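Local coordinates for protein ribonucleoside-diphosphate reductase, alpha chain (Actinobacillus ureae ATCC 25976, PDB 6DQX) that probably reduces ribonucleoside diphosphates to deoxyribonucleotides, as the catalytic subunit of a class Id ribonucleotide reductase, at residues F497-A509 with Q518-T530. Numbering follows the deposited sequence.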
ATOM      1  N   PHE A 497     -37.344  17.275   1.075  1.00 23.10           N
ATOM      2  CA  PHE A 497     -36.151  17.459   1.936  1.00 22.86           C
ATOM      3  C   PHE A 497     -35.665  18.923   1.852  1.00 23.71           C
ATOM      4  O   PHE A 497     -35.426  19.579   2.875  1.00 22.48           O
ATOM      5  CB  PHE A 497     -35.041  16.489   1.487  1.00 22.94           C
ATOM      6  CG  PHE A 497     -33.888  16.294   2.462  1.00 23.09           C
ATOM      7  CD1 PHE A 497     -33.736  17.010   3.655  1.00 22.95           C
ATOM      8  CD2 PHE A 497     -32.907  15.354   2.143  1.00 24.26           C
ATOM      9  CE1 PHE A 497     -32.658  16.773   4.501  1.00 22.88           C
ATOM     10  CE2 PHE A 497     -31.821  15.126   2.981  1.00 24.18           C
ATOM     11  CZ  PHE A 497     -31.689  15.835   4.163  1.00 23.21           C
ATOM     12  N   SER A 498     -35.550  19.445   0.629  1.00 25.00           N
ATOM     13  CA  SER A 498     -35.094  20.830   0.416  1.00 25.92           C
ATOM     14  C   SER A 498     -36.008  21.914   1.043  1.00 23.85           C
ATOM     15  O   SER A 498     -35.533  22.979   1.443  1.00 25.87           O
ATOM     16  CB  SER A 498     -34.907  21.108  -1.085  1.00 27.78           C
ATOM     17  OG  SER A 498     -36.132  21.026  -1.780  1.00 29.56           O
ATOM     18  N   GLU A 499     -37.301  21.637   1.121  1.00 24.14           N
ATOM     19  CA  GLU A 499     -38.291  22.569   1.682  1.00 24.35           C
ATOM     20  C   GLU A 499     -38.433  22.500   3.209  1.00 23.19           C
ATOM     21  O   GLU A 499     -39.084  23.354   3.821  1.00 21.55           O
ATOM     22  CB  GLU A 499     -39.650  22.308   1.018  1.00 26.05           C
ATOM     23  CG  GLU A 499     -39.680  22.712  -0.459  1.00 28.62           C
ATOM     24  CD  GLU A 499     -40.832  22.100  -1.260  1.00 30.29           C
ATOM     25  OE1 GLU A 499     -41.441  21.085  -0.827  1.00 30.26           O
ATOM     26  OE2 GLU A 499     -41.109  22.628  -2.367  1.00 31.05           O
ATOM     27  N   ILE A 500     -37.852  21.469   3.821  1.00 21.63           N
ATOM     28  CA  ILE A 500     -37.979  21.218   5.250  1.00 20.99           C
ATOM     29  C   ILE A 500     -36.921  22.008   6.019  1.00 20.75           C
ATOM     30  O   ILE A 500     -35.814  22.250   5.525  1.00 22.14           O
ATOM     31  CB  ILE A 500     -37.940  19.680   5.529  1.00 20.04           C
ATOM     32  CG1 ILE A 500     -39.263  19.052   5.093  1.00 19.97           C
ATOM     33  CG2 ILE A 500     -37.701  19.366   7.002  1.00 20.46           C
ATOM     34  CD1 ILE A 500     -39.273  17.552   4.924  1.00 20.23           C
ATOM     35  N   SER A 501     -37.284  22.438   7.224  1.00 20.56           N
ATOM     36  CA  SER A 501     -36.360  23.064   8.150  1.00 21.27           C
ATOM     37  C   SER A 501     -35.210  22.125   8.477  1.00 19.88           C
ATOM     38  O   SER A 501     -35.432  21.038   9.009  1.00 19.04           O
ATOM     39  CB  SER A 501     -37.063  23.397   9.473  1.00 21.78           C
ATOM     40  OG  SER A 501     -36.103  23.809  10.435  1.00 23.00           O
ATOM     41  N   GLN A 502     -33.997  22.545   8.156  1.00 20.05           N
ATOM     42  CA  GLN A 502     -32.809  21.737   8.459  1.00 19.69           C
ATOM     43  C   GLN A 502     -32.498  21.772   9.943  1.00 18.34           C
ATOM     44  O   GLN A 502     -31.911  20.811  10.484  1.00 16.12           O
ATOM     45  CB  GLN A 502     -31.607  22.177   7.621  1.00 20.04           C
ATOM     46  CG  GLN A 502     -31.902  22.152   6.130  1.00 20.30           C
ATOM     47  CD  GLN A 502     -32.297  20.763   5.645  1.00 21.02           C
ATOM     48  OE1 GLN A 502     -31.499  19.818   5.743  1.00 22.05           O
ATOM     49  NE2 GLN A 502     -33.503  20.632   5.092  1.00 18.78           N
ATOM     50  N   LEU A 503     -32.946  22.839  10.626  1.00 17.88           N
ATOM     51  CA  LEU A 503     -32.898  22.845  12.081  1.00 17.92           C
ATOM     52  C   LEU A 503     -33.728  21.690  12.656  1.00 17.41           C
ATOM     53  O   LEU A 503     -33.292  21.058  13.632  1.00 16.53           O
ATOM     54  CB  LEU A 503     -33.340  24.191  12.673  1.00 19.50           C
ATOM     55  CG  LEU A 503     -33.173  24.350  14.187  1.00 20.06           C
ATOM     56  CD1 LEU A 503     -31.745  24.120  14.656  1.00 20.78           C
ATOM     57  CD2 LEU A 503     -33.658  25.736  14.619  1.00 21.57           C
ATOM     58  N   SER A 504     -34.870  21.380  12.040  1.00 17.29           N
ATOM     59  CA  SER A 504     -35.708  20.264  12.517  1.00 18.17           C
ATOM     60  C   SER A 504     -35.021  18.901  12.371  1.00 16.72           C
ATOM     61  O   SER A 504     -35.128  18.040  13.252  1.00 15.28           O
ATOM     62  CB  SER A 504     -37.114  20.278  11.899  1.00 20.59           C
ATOM     63  OG  SER A 504     -37.162  19.628  10.647  1.00 23.47           O
ATOM     64  N   VAL A 505     -34.268  18.736  11.287  1.00 16.02           N
ATOM     65  CA  VAL A 505     -33.463  17.528  11.078  1.00 16.04           C
ATOM     66  C   VAL A 505     -32.477  17.352  12.242  1.00 15.44           C
ATOM     67  O   VAL A 505     -32.406  16.296  12.861  1.00 14.34           O
ATOM     68  CB  VAL A 505     -32.737  17.587   9.710  1.00 16.40           C
ATOM     69  CG1 VAL A 505     -31.660  16.518   9.605  1.00 16.48           C
ATOM     70  CG2 VAL A 505     -33.750  17.441   8.583  1.00 16.77           C
ATOM     71  N   ILE A 506     -31.766  18.427  12.573  1.00 15.15           N
ATOM     72  CA  ILE A 506     -30.777  18.420  13.646  1.00 15.76           C
ATOM     73  C   ILE A 506     -31.420  18.206  15.012  1.00 14.62           C
ATOM     74  O   ILE A 506     -30.944  17.376  15.819  1.00 12.64           O
ATOM     75  CB  ILE A 506     -29.961  19.746  13.635  1.00 17.45           C
ATOM     76  CG1 ILE A 506     -29.197  19.898  12.315  1.00 19.03           C
ATOM     77  CG2 ILE A 506     -29.021  19.850  14.825  1.00 18.20           C
ATOM     78  CD1 ILE A 506     -28.369  18.725  11.912  1.00 19.58           C
ATOM     79  N   GLN A 507     -32.513  18.932  15.261  1.00 14.18           N
ATOM     80  CA  GLN A 507     -33.218  18.784  16.534  1.00 14.38           C
ATOM     81  C   GLN A 507     -33.799  17.390  16.767  1.00 12.92           C
ATOM     82  O   GLN A 507     -33.635  16.841  17.866  1.00 12.62           O
ATOM     83  CB  GLN A 507     -34.283  19.868  16.697  1.00 14.88           C
ATOM     84  CG  GLN A 507     -33.644  21.215  16.925  1.00 15.89           C
ATOM     85  CD  GLN A 507     -34.629  22.364  17.002  1.00 16.81           C
ATOM     86  OE1 GLN A 507     -35.792  22.248  16.597  1.00 18.22           O
ATOM     87  NE2 GLN A 507     -34.138  23.497  17.463  1.00 17.07           N
ATOM     88  N   GLN A 508     -34.403  16.789  15.737  1.00 12.84           N
ATOM     89  CA  GLN A 508     -34.873  15.421  15.832  1.00 13.37           C
ATOM     90  C   GLN A 508     -33.750  14.424  16.083  1.00 12.74           C
ATOM     91  O   GLN A 508     -33.937  13.456  16.836  1.00 12.47           O
ATOM     92  CB  GLN A 508     -35.662  14.999  14.593  1.00 14.75           C
ATOM     93  CG  GLN A 508     -37.056  15.606  14.511  1.00 16.16           C
ATOM     94  CD  GLN A 508     -37.871  15.030  13.367  1.00 17.02           C
ATOM     95  OE1 GLN A 508     -37.517  14.005  12.802  1.00 17.58           O
ATOM     96  NE2 GLN A 508     -38.938  15.733  12.979  1.00 19.39           N
ATOM     97  N   ALA A 509     -32.601  14.647  15.439  1.00 12.42           N
ATOM     98  CA  ALA A 509     -31.431  13.790  15.675  1.00 12.30           C
ATOM     99  C   ALA A 509     -30.957  13.940  17.123  1.00 11.91           C
ATOM    100  O   ALA A 509     -30.679  12.940  17.809  1.00 11.40           O
ATOM    101  CB  ALA A 509     -30.303  14.093  14.660  1.00 12.60           C
ATOM    102  N   GLN A 518     -24.808   4.123  19.685  1.00 11.18           N
ATOM    103  CA  GLN A 518     -23.846   4.590  18.691  1.00 11.09           C
ATOM    104  C   GLN A 518     -24.324   5.940  18.149  1.00 10.73           C
ATOM    105  O   GLN A 518     -24.689   6.847  18.937  1.00 11.07           O
ATOM    106  CB  GLN A 518     -23.595   3.534  17.617  1.00 10.50           C
ATOM    107  CG  GLN A 518     -23.108   2.174  18.130  1.00 10.94           C
ATOM    108  CD  GLN A 518     -22.344   1.414  17.052  1.00 11.45           C
ATOM    109  OE1 GLN A 518     -21.318   1.891  16.556  1.00 11.98           O
ATOM    110  NE2 GLN A 518     -22.865   0.272  16.642  1.00 11.10           N
ATOM    111  N   GLY A 519     -24.306   6.109  16.837  1.00 10.20           N
ATOM    112  CA  GLY A 519     -24.602   7.408  16.236  1.00 10.17           C
ATOM    113  C   GLY A 519     -25.601   7.353  15.131  1.00  9.79           C
ATOM    114  O   GLY A 519     -26.365   6.363  14.967  1.00  9.13           O
ATOM    115  N   GLN A 520     -25.625   8.436  14.352  1.00 10.37           N
ATOM    116  CA  GLN A 520     -26.597   8.594  13.321  1.00 11.02           C
ATOM    117  C   GLN A 520     -25.995   9.303  12.103  1.00 11.57           C
ATOM    118  O   GLN A 520     -25.357  10.328  12.267  1.00 11.63           O
ATOM    119  CB  GLN A 520     -27.787   9.472  13.813  1.00 10.94           C
ATOM    120  CG  GLN A 520     -28.464   9.017  15.079  1.00 10.71           C
ATOM    121  CD  GLN A 520     -29.502  10.046  15.498  1.00 10.57           C
ATOM    122  OE1 GLN A 520     -30.454  10.307  14.739  1.00 10.81           O
ATOM    123  NE2 GLN A 520     -29.292  10.691  16.639  1.00  9.54           N
ATOM    124  N   SER A 521     -26.198   8.740  10.911  1.00 11.99           N
ATOM    125  CA  SER A 521     -25.747   9.391   9.662  1.00 12.73           C
ATOM    126  C   SER A 521     -26.738  10.450   9.271  1.00 12.76           C
ATOM    127  O   SER A 521     -27.824  10.130   8.797  1.00 13.31           O
ATOM    128  CB  SER A 521     -25.612   8.376   8.519  1.00 13.94           C
ATOM    129  OG  SER A 521     -24.819   7.306   8.964  1.00 15.95           O
ATOM    130  N   ILE A 522     -26.372  11.696   9.498  1.00 12.76           N
ATOM    131  CA  ILE A 522     -27.260  12.802   9.313  1.00 12.82           C
ATOM    132  C   ILE A 522     -26.738  13.692   8.194  1.00 12.98           C
ATOM    133  O   ILE A 522     -25.715  14.383   8.349  1.00 12.30           O
ATOM    134  CB  ILE A 522     -27.445  13.586  10.618  1.00 12.76           C
ATOM    135  CG1 ILE A 522     -28.063  12.665  11.682  1.00 12.38           C
ATOM    136  CG2 ILE A 522     -28.231  14.883  10.373  1.00 12.46           C
ATOM    137  CD1 ILE A 522     -29.512  12.221  11.441  1.00 12.88           C
ATOM    138  N   ASN A 523     -27.495  13.675   7.115  1.00 14.26           N
ATOM    139  CA  ASN A 523     -27.319  14.597   5.977  1.00 16.40           C
ATOM    140  C   ASN A 523     -28.193  15.827   6.156  1.00 17.45           C
ATOM    141  O   ASN A 523     -29.236  15.771   6.795  1.00 17.24           O
ATOM    142  CB  ASN A 523     -27.705  13.896   4.666  1.00 16.97           C
ATOM    143  CG  ASN A 523     -26.764  12.754   4.304  1.00 17.39           C
ATOM    144  OD1 ASN A 523     -25.559  12.887   4.451  1.00 17.40           O
ATOM    145  ND2 ASN A 523     -27.316  11.638   3.813  1.00 16.63           N
ATOM    146  N   ILE A 524     -27.766  16.944   5.573  1.00 18.94           N
ATOM    147  CA  ILE A 524     -28.616  18.133   5.489  1.00 20.59           C
ATOM    148  C   ILE A 524     -28.557  18.619   4.042  1.00 22.09           C
ATOM    149  O   ILE A 524     -27.650  18.241   3.284  1.00 21.64           O
ATOM    150  CB  ILE A 524     -28.198  19.261   6.458  1.00 21.60           C
ATOM    151  CG1 ILE A 524     -26.776  19.755   6.195  1.00 22.88           C
ATOM    152  CG2 ILE A 524     -28.314  18.810   7.913  1.00 22.44           C
ATOM    153  CD1 ILE A 524     -26.441  21.025   6.953  1.00 23.49           C
ATOM    154  N   MET A 525     -29.530  19.445   3.683  1.00 23.31           N
ATOM    155  CA  MET A 525     -29.646  19.978   2.339  1.00 26.84           C
ATOM    156  C   MET A 525     -29.829  21.473   2.456  1.00 27.53           C
ATOM    157  O   MET A 525     -30.755  21.944   3.139  1.00 25.64           O
ATOM    158  CB  MET A 525     -30.816  19.339   1.614  1.00 30.30           C
ATOM    159  CG  MET A 525     -30.782  19.582   0.115  1.00 36.70           C
ATOM    160  SD  MET A 525     -32.091  18.696  -0.732  1.00 46.35           S
ATOM    161  CE  MET A 525     -31.359  17.079  -1.008  1.00 42.52           C
ATOM    162  N   VAL A 526     -28.960  22.211   1.769  1.00 28.01           N
ATOM    163  CA  VAL A 526     -28.814  23.642   1.965  1.00 30.94           C
ATOM    164  C   VAL A 526     -28.738  24.331   0.590  1.00 35.69           C
ATOM    165  O   VAL A 526     -28.015  23.876  -0.303  1.00 35.14           O
ATOM    166  CB  VAL A 526     -27.553  23.935   2.802  1.00 32.82           C
ATOM    167  CG1 VAL A 526     -27.352  25.430   3.011  1.00 34.49           C
ATOM    168  CG2 VAL A 526     -27.635  23.223   4.154  1.00 33.02           C
ATOM    169  N   HIS A 527     -29.498  25.415   0.438  1.00 37.10           N
ATOM    170  CA  HIS A 527     -29.505  26.218  -0.787  1.00 39.13           C
ATOM    171  C   HIS A 527     -28.122  26.879  -0.957  1.00 40.78           C
ATOM    172  O   HIS A 527     -27.564  27.390   0.021  1.00 38.45           O
ATOM    173  CB  HIS A 527     -30.612  27.276  -0.683  1.00 39.76           C
ATOM    174  CG  HIS A 527     -30.983  27.922  -1.984  1.00 42.93           C
ATOM    175  ND1 HIS A 527     -30.096  28.662  -2.732  1.00 44.34           N
ATOM    176  CD2 HIS A 527     -32.165  27.982  -2.641  1.00 44.18           C
ATOM    177  CE1 HIS A 527     -30.699  29.120  -3.813  1.00 43.55           C
ATOM    178  NE2 HIS A 527     -31.959  28.723  -3.781  1.00 45.77           N
ATOM    179  N   PRO A 528     -27.549  26.868  -2.186  1.00 44.34           N
ATOM    180  CA  PRO A 528     -26.215  27.502  -2.382  1.00 46.31           C
ATOM    181  C   PRO A 528     -26.146  29.015  -2.049  1.00 45.86           C
ATOM    182  O   PRO A 528     -25.080  29.529  -1.727  1.00 48.86           O
ATOM    183  CB  PRO A 528     -25.928  27.259  -3.871  1.00 46.80           C
ATOM    184  CG  PRO A 528     -27.275  27.055  -4.493  1.00 47.32           C
ATOM    185  CD  PRO A 528     -28.064  26.312  -3.451  1.00 45.42           C
ATOM    186  N   ALA A 529     -27.282  29.704  -2.121  1.00 46.33           N
ATOM    187  CA  ALA A 529     -27.391  31.104  -1.697  1.00 47.18           C
ATOM    188  C   ALA A 529     -27.307  31.325  -0.181  1.00 45.73           C
ATOM    189  O   ALA A 529     -27.285  32.480   0.254  1.00 43.45           O
ATOM    190  CB  ALA A 529     -28.683  31.712  -2.235  1.00 49.18           C
ATOM    191  N   THR A 530     -27.278  30.250   0.620  1.00 43.38           N
ATOM    192  CA  THR A 530     -27.234  30.355   2.085  1.00 41.56           C
ATOM    193  C   THR A 530     -25.979  31.059   2.585  1.00 40.09           C
ATOM    194  O   THR A 530     -24.879  30.608   2.288  1.00 44.95           O
ATOM    195  CB  THR A 530     -27.269  28.961   2.750  1.00 40.93           C
ATOM    196  OG1 THR A 530     -28.456  28.276   2.341  1.00 38.58           O
ATOM    197  CG2 THR A 530     -27.252  29.084   4.273  1.00 40.28           C
TER
HETATM  198  O   HOH W   1     -32.968  23.574   3.005  1.00 35.46           O
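Phe497 lays one ring face over Met525, whose CB sits 4.2 Å from the ring centroid, almost on its normal, a CH-pi contact. The flexible thioether suits this place: its extended chain carries SD obliquely over the ring, a Met-aromatic contact, and the bend at chi3 (-86°) brings CE to 3.9 Å from Phe497 CD2. At the ring edge lies Asn523 O. Small Ser498 lets SD approach its CB, and a water donates to both Ser498 O and Met525 O. Gln502, in the first turn of the helix capped by Ser501, folds back at chi2 (-60°). Its OE1 accepts a nearly straight bond from Met525 N (2.9 Å, 168°), from above the amide plane, while NE2 donates to Ile500 O; one amide thus joins the two segments, which should hold its rotation. Branched aliphatics fill in between helix and strand: Val505 CG1 and Ile506 CD1 meet Ile522 CG2, and Ile506 CD1 also reaches Ile524 CG2. Ala509 is short enough for Ile522 CD1 to approach its CB at 3.8 Å, and the long Gln520 donates from NE2 to Ala509 O (2.9 Å). Within the barrel domain, helix 502-513 packs along 520-525, where strand 524-525 pairs parallel with strand 549-554 and helix 532-544 covers Ile506 and Ile524 through Leu538.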